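Local coordinates for N-terminal acetyltransferase-like protein (PDB 5NNP), which is probably the TPR-type auxiliary subunit of an N-terminal acetyltransferase A complex, a helical-repeat scaffold that would hold the catalytic subunit, at residues Ala155-Gly160 and Ile198-Asp203; Ala190-Asn195 and Lys216-Arg221; Gly202-Ala207 and Ala229-Lys234. One frame throughout, in Å; residues are numbered along the deposited sequence.

Interaction 1 of 3, residues Ala155-Gly160 and Ile198-Asp203; sequences AYHLEG and IAERGD
One polar bond carries the whole contact: the imidazole of His157 donates through NE2 to OE2 of Glu200, 3.1 Å away. At the nitrogen the geometry is close to ideal, with an N-H...O angle of 174° and the oxygen practically in the ring plane. At the carboxylate it is less regular, because NE2 comes in from above that plane, 52° out of it. The two helices stand well apart, 10.0 Å between the CA atoms of His157 and Glu200, and the side chains bridge them. The ring leaves its helix with CG anti to the backbone N (chi1 -171°), while the glutamate reaches back extended beyond CG; they meet at about a right angle.

Further polar partners fix both groups. His157 ND1 is hydrogen-bonded to Tyr193 OH, so both ring nitrogens are engaged and rotation about CB-CG is restrained. Glu200 OE1 forms a salt bridge with Arg545 of helix 537-547, a charge that probably helps to keep the carboxylate ionised.

Backbone turns end both helices just beyond the bond. Gly160 and Gly202 each have positive phi and close a Schellman motif.

This is a His-carboxylate hydrogen bond between helices 146-159 and 185-200 in an alpha-helical, TPR-like array.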
loop_
_atom_site.group_PDB
_atom_site.type_symbol
_atom_site.label_atom_id
_atom_site.label_comp_id
_atom_site.label_asym_id
_atom_site.label_seq_id
_atom_site.Cartn_x
_atom_site.Cartn_y
_atom_site.Cartn_z
ATOM N N ALA A 155 8.360 -4.775 -20.877
ATOM C CA ALA A 155 7.216 -5.527 -21.391
ATOM C C ALA A 155 7.528 -7.013 -21.442
ATOM O O ALA A 155 6.696 -7.851 -21.061
ATOM C CB ALA A 155 6.822 -5.039 -22.753
ATOM N N TYR A 156 8.728 -7.340 -21.921
ATOM C CA TYR A 156 9.162 -8.733 -21.967
ATOM C C TYR A 156 9.246 -9.321 -20.561
ATOM O O TYR A 156 8.773 -10.426 -20.306
ATOM C CB TYR A 156 10.523 -8.852 -22.648
ATOM C CG TYR A 156 10.484 -8.940 -24.149
ATOM C CD1 TYR A 156 9.569 -9.756 -24.798
ATOM C CD2 TYR A 156 11.387 -8.228 -24.920
ATOM C CE1 TYR A 156 9.557 -9.846 -26.193
ATOM C CE2 TYR A 156 11.374 -8.300 -26.285
ATOM C CZ TYR A 156 10.467 -9.104 -26.922
ATOM O OH TYR A 156 10.488 -9.143 -28.293
ATOM N N HIS A 157 9.864 -8.558 -19.663
ATOM C CA HIS A 157 10.037 -8.918 -18.259
ATOM C C HIS A 157 8.713 -9.229 -17.560
ATOM O O HIS A 157 8.568 -10.272 -16.913
ATOM C CB HIS A 157 10.756 -7.779 -17.537
ATOM C CG HIS A 157 11.181 -8.121 -16.146
ATOM N ND1 HIS A 157 11.580 -7.163 -15.240
ATOM C CD2 HIS A 157 11.256 -9.307 -15.502
ATOM C CE1 HIS A 157 11.886 -7.748 -14.093
ATOM N NE2 HIS A 157 11.698 -9.046 -14.224
ATOM N N LEU A 158 7.745 -8.327 -17.701
ATOM C CA LEU A 158 6.453 -8.511 -17.055
ATOM C C LEU A 158 5.685 -9.648 -17.719
ATOM O O LEU A 158 4.796 -10.234 -17.097
ATOM C CB LEU A 158 5.634 -7.222 -17.094
ATOM C CG LEU A 158 6.188 -6.036 -16.286
ATOM C CD1 LEU A 158 5.252 -4.823 -16.386
ATOM C CD2 LEU A 158 6.419 -6.437 -14.828
ATOM N N GLU A 159 6.021 -9.947 -18.978
ATOM C CA GLU A 159 5.374 -11.031 -19.716
ATOM C C GLU A 159 5.886 -12.381 -19.263
ATOM O O GLU A 159 5.296 -13.402 -19.591
ATOM C CB GLU A 159 5.603 -10.898 -21.238
ATOM C CG GLU A 159 4.895 -11.973 -22.083
ATOM C CD GLU A 159 5.269 -11.945 -23.573
ATOM O OE1 GLU A 159 4.382 -12.181 -24.428
ATOM O OE2 GLU A 159 6.452 -11.720 -23.902
ATOM N N GLY A 160 7.006 -12.393 -18.549
ATOM C CA GLY A 160 7.633 -13.650 -18.157
ATOM C C GLY A 160 8.802 -14.070 -19.040
ATOM O O GLY A 160 9.448 -15.074 -18.773
ATOM N N ILE A 198 18.857 -10.887 -14.156
ATOM C CA ILE A 198 19.734 -12.046 -14.109
ATOM C C ILE A 198 19.456 -12.929 -12.888
ATOM O O ILE A 198 19.431 -14.144 -12.988
ATOM C CB ILE A 198 21.212 -11.624 -14.095
ATOM C CG1 ILE A 198 21.555 -10.862 -15.381
ATOM C CG2 ILE A 198 22.115 -12.850 -13.927
ATOM C CD1 ILE A 198 22.996 -10.340 -15.459
ATOM N N ALA A 199 19.230 -12.322 -11.732
ATOM C CA ALA A 199 18.997 -13.104 -10.529
ATOM C C ALA A 199 17.631 -13.782 -10.605
ATOM O O ALA A 199 17.496 -14.958 -10.280
ATOM C CB ALA A 199 19.112 -12.230 -9.289
ATOM N N GLU A 200 16.623 -13.046 -11.061
ATOM C CA GLU A 200 15.304 -13.651 -11.229
ATOM C C GLU A 200 15.355 -14.847 -12.198
ATOM O O GLU A 200 14.559 -15.773 -12.072
ATOM C CB GLU A 200 14.281 -12.618 -11.708
ATOM C CG GLU A 200 13.878 -11.623 -10.635
ATOM C CD GLU A 200 12.637 -10.833 -10.998
ATOM O OE1 GLU A 200 12.344 -9.839 -10.283
ATOM O OE2 GLU A 200 11.968 -11.207 -11.992
ATOM N N ARG A 201 16.297 -14.841 -13.141
ATOM C CA ARG A 201 16.473 -16.003 -13.998
ATOM C C ARG A 201 17.096 -17.141 -13.191
ATOM O O ARG A 201 17.102 -18.282 -13.641
ATOM C CB ARG A 201 17.321 -15.678 -15.232
ATOM C CG ARG A 201 16.690 -14.598 -16.093
ATOM C CD ARG A 201 17.487 -14.335 -17.347
ATOM N NE ARG A 201 17.608 -15.544 -18.148
ATOM C CZ ARG A 201 18.433 -15.680 -19.176
ATOM N NH1 ARG A 201 19.230 -14.672 -19.524
ATOM N NH2 ARG A 201 18.470 -16.824 -19.842
ATOM N N GLY A 202 17.599 -16.832 -11.994
ATOM C CA GLY A 202 18.052 -17.862 -11.069
ATOM C C GLY A 202 19.540 -18.114 -11.131
ATOM O O GLY A 202 20.042 -19.079 -10.562
ATOM N N ASP A 203 20.246 -17.234 -11.834
ATOM C CA ASP A 203 21.686 -17.352 -12.021
ATOM C C ASP A 203 22.437 -16.478 -11.018
ATOM O O ASP A 203 22.989 -15.441 -11.377
ATOM C CB ASP A 203 22.054 -16.952 -13.441
ATOM C CG ASP A 203 23.279 -17.672 -13.952
ATOM O OD1 ASP A 203 23.339 -17.915 -15.177
ATOM O OD2 ASP A 203 24.176 -17.988 -13.137
#

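Interaction 2 of 3, residues Ala190-Asn195 and Lys216-Arg221; sequences ALLYKN and KHCLDR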
loop_
_atom_site.group_PDB
_atom_site.type_symbol
_atom_site.label_atom_id
_atom_site.label_comp_id
_atom_site.label_asym_id
_atom_site.label_seq_id
_atom_site.Cartn_x
_atom_site.Cartn_y
_atom_site.Cartn_z
ATOM N N ALA A 190 19.569 1.430 -15.058
ATOM C CA ALA A 190 19.434 0.410 -16.085
ATOM C C ALA A 190 20.325 -0.791 -15.790
ATOM O O ALA A 190 19.936 -1.923 -16.058
ATOM C CB ALA A 190 19.749 0.976 -17.454
ATOM N N LEU A 191 21.517 -0.545 -15.247
ATOM C CA LEU A 191 22.414 -1.633 -14.858
ATOM C C LEU A 191 21.813 -2.469 -13.717
ATOM O O LEU A 191 21.834 -3.701 -13.761
ATOM C CB LEU A 191 23.772 -1.086 -14.450
ATOM C CG LEU A 191 24.650 -0.524 -15.573
ATOM C CD1 LEU A 191 25.749 0.346 -15.005
ATOM C CD2 LEU A 191 25.246 -1.633 -16.437
ATOM N N LEU A 192 21.245 -1.811 -12.709
ATOM C CA LEU A 192 20.698 -2.564 -11.599
ATOM C C LEU A 192 19.464 -3.367 -12.025
ATOM O O LEU A 192 19.271 -4.507 -11.597
ATOM C CB LEU A 192 20.360 -1.634 -10.442
ATOM C CG LEU A 192 21.536 -0.946 -9.736
ATOM C CD1 LEU A 192 21.016 0.007 -8.657
ATOM C CD2 LEU A 192 22.529 -1.950 -9.132
ATOM N N TYR A 193 18.636 -2.779 -12.874
ATOM C CA TYR A 193 17.448 -3.477 -13.364
ATOM C C TYR A 193 17.825 -4.784 -14.071
ATOM O O TYR A 193 17.272 -5.851 -13.757
ATOM C CB TYR A 193 16.634 -2.566 -14.290
ATOM C CG TYR A 193 15.403 -3.218 -14.892
ATOM C CD1 TYR A 193 14.460 -3.845 -14.093
ATOM C CD2 TYR A 193 15.176 -3.185 -16.267
ATOM C CE1 TYR A 193 13.328 -4.444 -14.648
ATOM C CE2 TYR A 193 14.049 -3.770 -16.830
ATOM C CZ TYR A 193 13.129 -4.400 -16.019
ATOM O OH TYR A 193 12.016 -4.981 -16.588
ATOM N N LYS A 194 18.781 -4.705 -14.999
ATOM C CA LYS A 194 19.335 -5.894 -15.658
ATOM C C LYS A 194 19.884 -6.889 -14.634
ATOM O O LYS A 194 19.666 -8.098 -14.761
ATOM C CB LYS A 194 20.436 -5.513 -16.656
ATOM C CG LYS A 194 21.198 -6.733 -17.275
ATOM C CD LYS A 194 22.387 -6.303 -18.166
ATOM C CE LYS A 194 23.101 -7.471 -18.784
ATOM N NZ LYS A 194 24.334 -7.075 -19.562
ATOM N N ASN A 195 20.597 -6.390 -13.623
ATOM C CA ASN A 195 21.112 -7.272 -12.580
ATOM C C ASN A 195 19.980 -8.035 -11.883
ATOM O O ASN A 195 20.078 -9.246 -11.701
ATOM C CB ASN A 195 21.942 -6.507 -11.539
ATOM C CG ASN A 195 22.700 -7.450 -10.584
ATOM O OD1 ASN A 195 22.190 -7.814 -9.520
ATOM N ND2 ASN A 195 23.919 -7.863 -10.982
ATOM N N LYS A 216 29.385 -1.831 -9.903
ATOM C CA LYS A 216 30.175 -1.500 -8.724
ATOM C C LYS A 216 29.929 -0.084 -8.221
ATOM O O LYS A 216 29.805 0.147 -7.018
ATOM C CB LYS A 216 31.656 -1.692 -9.031
ATOM C CG LYS A 216 32.553 -1.466 -7.851
ATOM C CD LYS A 216 34.001 -1.696 -8.205
ATOM C CE LYS A 216 34.849 -1.573 -6.952
ATOM N NZ LYS A 216 36.302 -1.566 -7.250
ATOM N N HIS A 217 29.836 0.856 -9.153
ATOM C CA HIS A 217 29.743 2.260 -8.806
ATOM C C HIS A 217 28.356 2.857 -9.013
ATOM O O HIS A 217 28.232 4.069 -9.124
ATOM C CB HIS A 217 30.763 3.058 -9.623
ATOM C CG HIS A 217 32.162 2.541 -9.516
ATOM N ND1 HIS A 217 32.933 2.705 -8.385
ATOM C CD2 HIS A 217 32.930 1.863 -10.400
ATOM C CE1 HIS A 217 34.116 2.148 -8.574
ATOM N NE2 HIS A 217 34.139 1.630 -9.790
ATOM N N CYS A 218 27.316 2.027 -9.079
ATOM C CA CYS A 218 25.955 2.549 -9.218
ATOM C C CYS A 218 25.600 3.480 -8.057
ATOM O O CYS A 218 26.141 3.354 -6.965
ATOM C CB CYS A 218 24.944 1.407 -9.309
ATOM S SG CYS A 218 25.145 0.389 -10.794
ATOM N N LEU A 219 24.699 4.424 -8.312
ATOM C CA LEU A 219 24.389 5.488 -7.362
ATOM C C LEU A 219 23.488 5.008 -6.224
ATOM O O LEU A 219 23.547 5.522 -5.112
ATOM C CB LEU A 219 23.744 6.665 -8.096
ATOM C CG LEU A 219 24.653 7.250 -9.188
ATOM C CD1 LEU A 219 23.981 8.366 -9.957
ATOM C CD2 LEU A 219 25.942 7.733 -8.610
ATOM N N ASP A 220 22.654 4.018 -6.509
ATOM C CA ASP A 220 21.812 3.429 -5.488
ATOM C C ASP A 220 22.668 2.530 -4.596
ATOM O O ASP A 220 22.751 1.322 -4.816
ATOM C CB ASP A 220 20.662 2.651 -6.141
ATOM C CG ASP A 220 19.615 2.189 -5.135
ATOM O OD1 ASP A 220 19.888 2.240 -3.919
ATOM O OD2 ASP A 220 18.521 1.761 -5.562
ATOM N N ARG A 221 23.301 3.123 -3.589
ATOM C CA ARG A 221 24.319 2.426 -2.802
ATOM C C ARG A 221 23.762 1.262 -1.972
ATOM O O ARG A 221 24.373 0.189 -1.901
ATOM C CB ARG A 221 25.044 3.416 -1.884
ATOM C CG ARG A 221 25.990 4.393 -2.607
ATOM C CD ARG A 221 26.977 3.708 -3.546
ATOM N NE ARG A 221 27.790 2.672 -2.907
ATOM C CZ ARG A 221 28.378 1.672 -3.570
ATOM N NH1 ARG A 221 28.236 1.572 -4.896
ATOM N NH2 ARG A 221 29.097 0.763 -2.910
#
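Cys218 lies against Leu191 and Leu192 of helix 185-200, in a buried, apolar contact with no hydrogen bond across it. The loop reaches it from Lys216, whose extended side chain leads away from the two leucines to an acidic side chain of another protein chain, with which NZ pairs in a salt bridge. The carbonyl O of Lys216 accepts from Arg221 NH1 at 3.0 Å. At Cys218 the sulfur is the main point of touch: SG is 3.9 Å from Leu192 CD2 and 4.2 Å from Leu191 CB. With SG anti to the carbonyl carbon (chi1 -65°), the thiol is on the side facing both leucines, where it meets the beta carbon of one and the branched end of the next.

Leu219 N is hydrogen-bonded to Ser188 OG, a second tie to helix 185-200. Asp220 brings the loop back, its CB resting 3.7 Å from CD1 of Leu192, so the two methyls of this leucine serve different loop residues. A chi1 of -171° carries the carboxylate beyond this CB to Arg538, with which OD2 forms a salt bridge; OD1 weakly caps Ala223 N. Arg221 opens the next helix and folds back over the loop, Lys216 O lying near its guanidinium plane.

The loop joins helices 204-214 and 221-234 of an alpha-helical repeat fold and packs on helix 185-200, one helix further back; Asp220 centres an inverse gamma turn in it and is the N-cap of helix 221-234.

Interaction 3 of 3, residues Gly202-Ala207 and Ala229-Lys234; sequences GDIERA and ASYLSK
Ile204 and Tyr231 mark the closest backbone approach, 6.1 Å between their CA atoms, where the first turn of helix 204-214 meets the last turns of helix 221-234. At the entry to the first helix, Asp203 follows Gly202 and occupies the N-cap. Its OD2 accepts a weak capping bond from Arg206 N, while OD1 forms a salt bridge with Arg206 NH1 at 3.1 Å, so one carboxylate reaches both the backbone and the side chain of that arginine. The guanidinium has a second acidic partner in Glu166, which forms a salt bridge with NH2.

Across the contact the packing is apolar and centred on the Tyr231 ring. Ile204 presents its CG2 branch, 3.8 Å from Tyr231 CD1; this methyl is the branch lying anti to the backbone N, whereas CG1 lies beside it (chi1 -59°). The same methyl reaches Lys234 CB at 4.3 Å, so it sits against residues nearly one helical turn apart. Further along the ring, Ala207 CB lies 3.7 Å from Tyr231 CZ and nearly as close to CE2, so the phenol end rests against this methyl. Both approaches to the ring are oblique.

The hydroxyl continues past this packing to a hydrogen bond with Asn195 OD1 of helix 185-200, and Asn195 ND2 donates to Ala207 O. Ile198 also touches Ala207, and Leu232 packs on Glu240 of helix 238-251, leaving the contact between the helices that precede and follow the pair.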
loop_
_atom_site.group_PDB
_atom_site.type_symbol
_atom_site.label_atom_id
_atom_site.label_comp_id
_atom_site.label_asym_id
_atom_site.label_seq_id
_atom_site.Cartn_x
_atom_site.Cartn_y
_atom_site.Cartn_z
ATOM N N GLY A 202 17.599 -16.832 -11.994
ATOM C CA GLY A 202 18.052 -17.862 -11.069
ATOM C C GLY A 202 19.540 -18.114 -11.131
ATOM O O GLY A 202 20.042 -19.079 -10.562
ATOM N N ASP A 203 20.246 -17.234 -11.834
ATOM C CA ASP A 203 21.686 -17.352 -12.021
ATOM C C ASP A 203 22.437 -16.478 -11.018
ATOM O O ASP A 203 22.989 -15.441 -11.377
ATOM C CB ASP A 203 22.054 -16.952 -13.441
ATOM C CG ASP A 203 23.279 -17.672 -13.952
ATOM O OD1 ASP A 203 23.339 -17.915 -15.177
ATOM O OD2 ASP A 203 24.176 -17.988 -13.137
ATOM N N ILE A 204 22.446 -16.895 -9.757
ATOM C CA ILE A 204 23.021 -16.077 -8.702
ATOM C C ILE A 204 24.524 -15.912 -8.901
ATOM O O ILE A 204 25.099 -14.872 -8.603
ATOM C CB ILE A 204 22.736 -16.675 -7.314
ATOM C CG1 ILE A 204 21.224 -16.797 -7.101
ATOM C CG2 ILE A 204 23.357 -15.816 -6.232
ATOM C CD1 ILE A 204 20.481 -15.509 -7.327
ATOM N N GLU A 205 25.158 -16.945 -9.419
ATOM C CA GLU A 205 26.574 -16.875 -9.731
ATOM C C GLU A 205 26.866 -15.730 -10.709
ATOM O O GLU A 205 27.801 -14.956 -10.530
ATOM C CB GLU A 205 27.036 -18.207 -10.315
ATOM C CG GLU A 205 28.480 -18.234 -10.757
ATOM C CD GLU A 205 29.431 -18.280 -9.587
ATOM O OE1 GLU A 205 29.040 -18.841 -8.544
ATOM O OE2 GLU A 205 30.560 -17.755 -9.709
ATOM N N ARG A 206 26.057 -15.624 -11.752
ATOM C CA ARG A 206 26.312 -14.642 -12.789
ATOM C C ARG A 206 25.945 -13.238 -12.339
ATOM O O ARG A 206 26.604 -12.265 -12.714
ATOM C CB ARG A 206 25.540 -15.000 -14.051
ATOM C CG ARG A 206 26.148 -14.441 -15.310
ATOM C CD ARG A 206 25.425 -14.976 -16.506
ATOM N NE ARG A 206 24.484 -14.010 -17.066
ATOM C CZ ARG A 206 23.185 -14.237 -17.208
ATOM N NH1 ARG A 206 22.656 -15.395 -16.821
ATOM N NH2 ARG A 206 22.420 -13.311 -17.748
ATOM N N ALA A 207 24.888 -13.136 -11.542
ATOM C CA ALA A 207 24.428 -11.848 -11.054
ATOM C C ALA A 207 25.463 -11.191 -10.136
ATOM O O ALA A 207 25.628 -9.963 -10.152
ATOM C CB ALA A 207 23.086 -12.000 -10.336
ATOM N N ALA A 229 25.263 -8.793 -0.485
ATOM C CA ALA A 229 25.177 -9.673 0.680
ATOM C C ALA A 229 24.272 -10.858 0.396
ATOM O O ALA A 229 24.608 -11.999 0.709
ATOM C CB ALA A 229 24.679 -8.912 1.908
ATOM N N SER A 230 23.124 -10.573 -0.203
ATOM C CA SER A 230 22.171 -11.603 -0.568
ATOM C C SER A 230 22.798 -12.697 -1.441
ATOM O O SER A 230 22.605 -13.888 -1.187
ATOM C CB SER A 230 20.977 -10.977 -1.283
ATOM O OG SER A 230 20.038 -11.968 -1.641
ATOM N N TYR A 231 23.557 -12.298 -2.456
ATOM C CA TYR A 231 24.153 -13.257 -3.388
ATOM C C TYR A 231 25.251 -14.070 -2.727
ATOM O O TYR A 231 25.332 -15.293 -2.899
ATOM C CB TYR A 231 24.741 -12.548 -4.602
ATOM C CG TYR A 231 23.757 -11.831 -5.485
ATOM C CD1 TYR A 231 22.433 -12.232 -5.556
ATOM C CD2 TYR A 231 24.163 -10.758 -6.271
ATOM C CE1 TYR A 231 21.539 -11.583 -6.382
ATOM C CE2 TYR A 231 23.277 -10.102 -7.098
ATOM C CZ TYR A 231 21.967 -10.517 -7.154
ATOM O OH TYR A 231 21.086 -9.859 -7.981
ATOM N N LEU A 232 26.133 -13.381 -2.007
ATOM C CA LEU A 232 27.208 -14.070 -1.311
ATOM C C LEU A 232 26.642 -15.118 -0.359
ATOM O O LEU A 232 27.156 -16.235 -0.290
ATOM C CB LEU A 232 28.088 -13.089 -0.539
ATOM C CG LEU A 232 29.029 -12.194 -1.341
ATOM C CD1 LEU A 232 29.753 -11.228 -0.415
ATOM C CD2 LEU A 232 30.031 -13.014 -2.146
ATOM N N SER A 233 25.574 -14.769 0.360
ATOM C CA SER A 233 25.016 -15.701 1.336
ATOM C C SER A 233 24.435 -16.922 0.629
ATOM O O SER A 233 24.702 -18.053 1.032
ATOM C CB SER A 233 23.963 -15.033 2.222
ATOM O OG SER A 233 22.928 -14.445 1.463
ATOM N N LYS A 234 23.672 -16.699 -0.434
ATOM C CA LYS A 234 23.136 -17.805 -1.230
ATOM C C LYS A 234 24.212 -18.681 -1.861
ATOM O O LYS A 234 23.972 -19.854 -2.123
ATOM C CB LYS A 234 22.220 -17.271 -2.330
ATOM C CG LYS A 234 20.938 -16.680 -1.803
ATOM C CD LYS A 234 20.105 -16.157 -2.935
ATOM C CE LYS A 234 18.737 -15.723 -2.477
ATOM N NZ LYS A 234 17.950 -15.301 -3.670
#

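The three contacts lie 15 to 16 Å apart, centre to centre, on one side of the chain's centre. They involve helices 146-159, 185-200, 204-214 and 221-234, and the loop joining the last two, which supplies most of segment 216-221. Helix 185-200 serves both interactions 1 and 2; interaction 3 begins on Gly202 and Asp203, where interaction 1 ends. Along the chain, interaction 2 alternates with each of the others. Probable hydrogen bonds also link it directly to both, through side chains of helix 185-200. The set ties neighbouring helices together, consistent with a superhelical repeat array in a scaffold subunit.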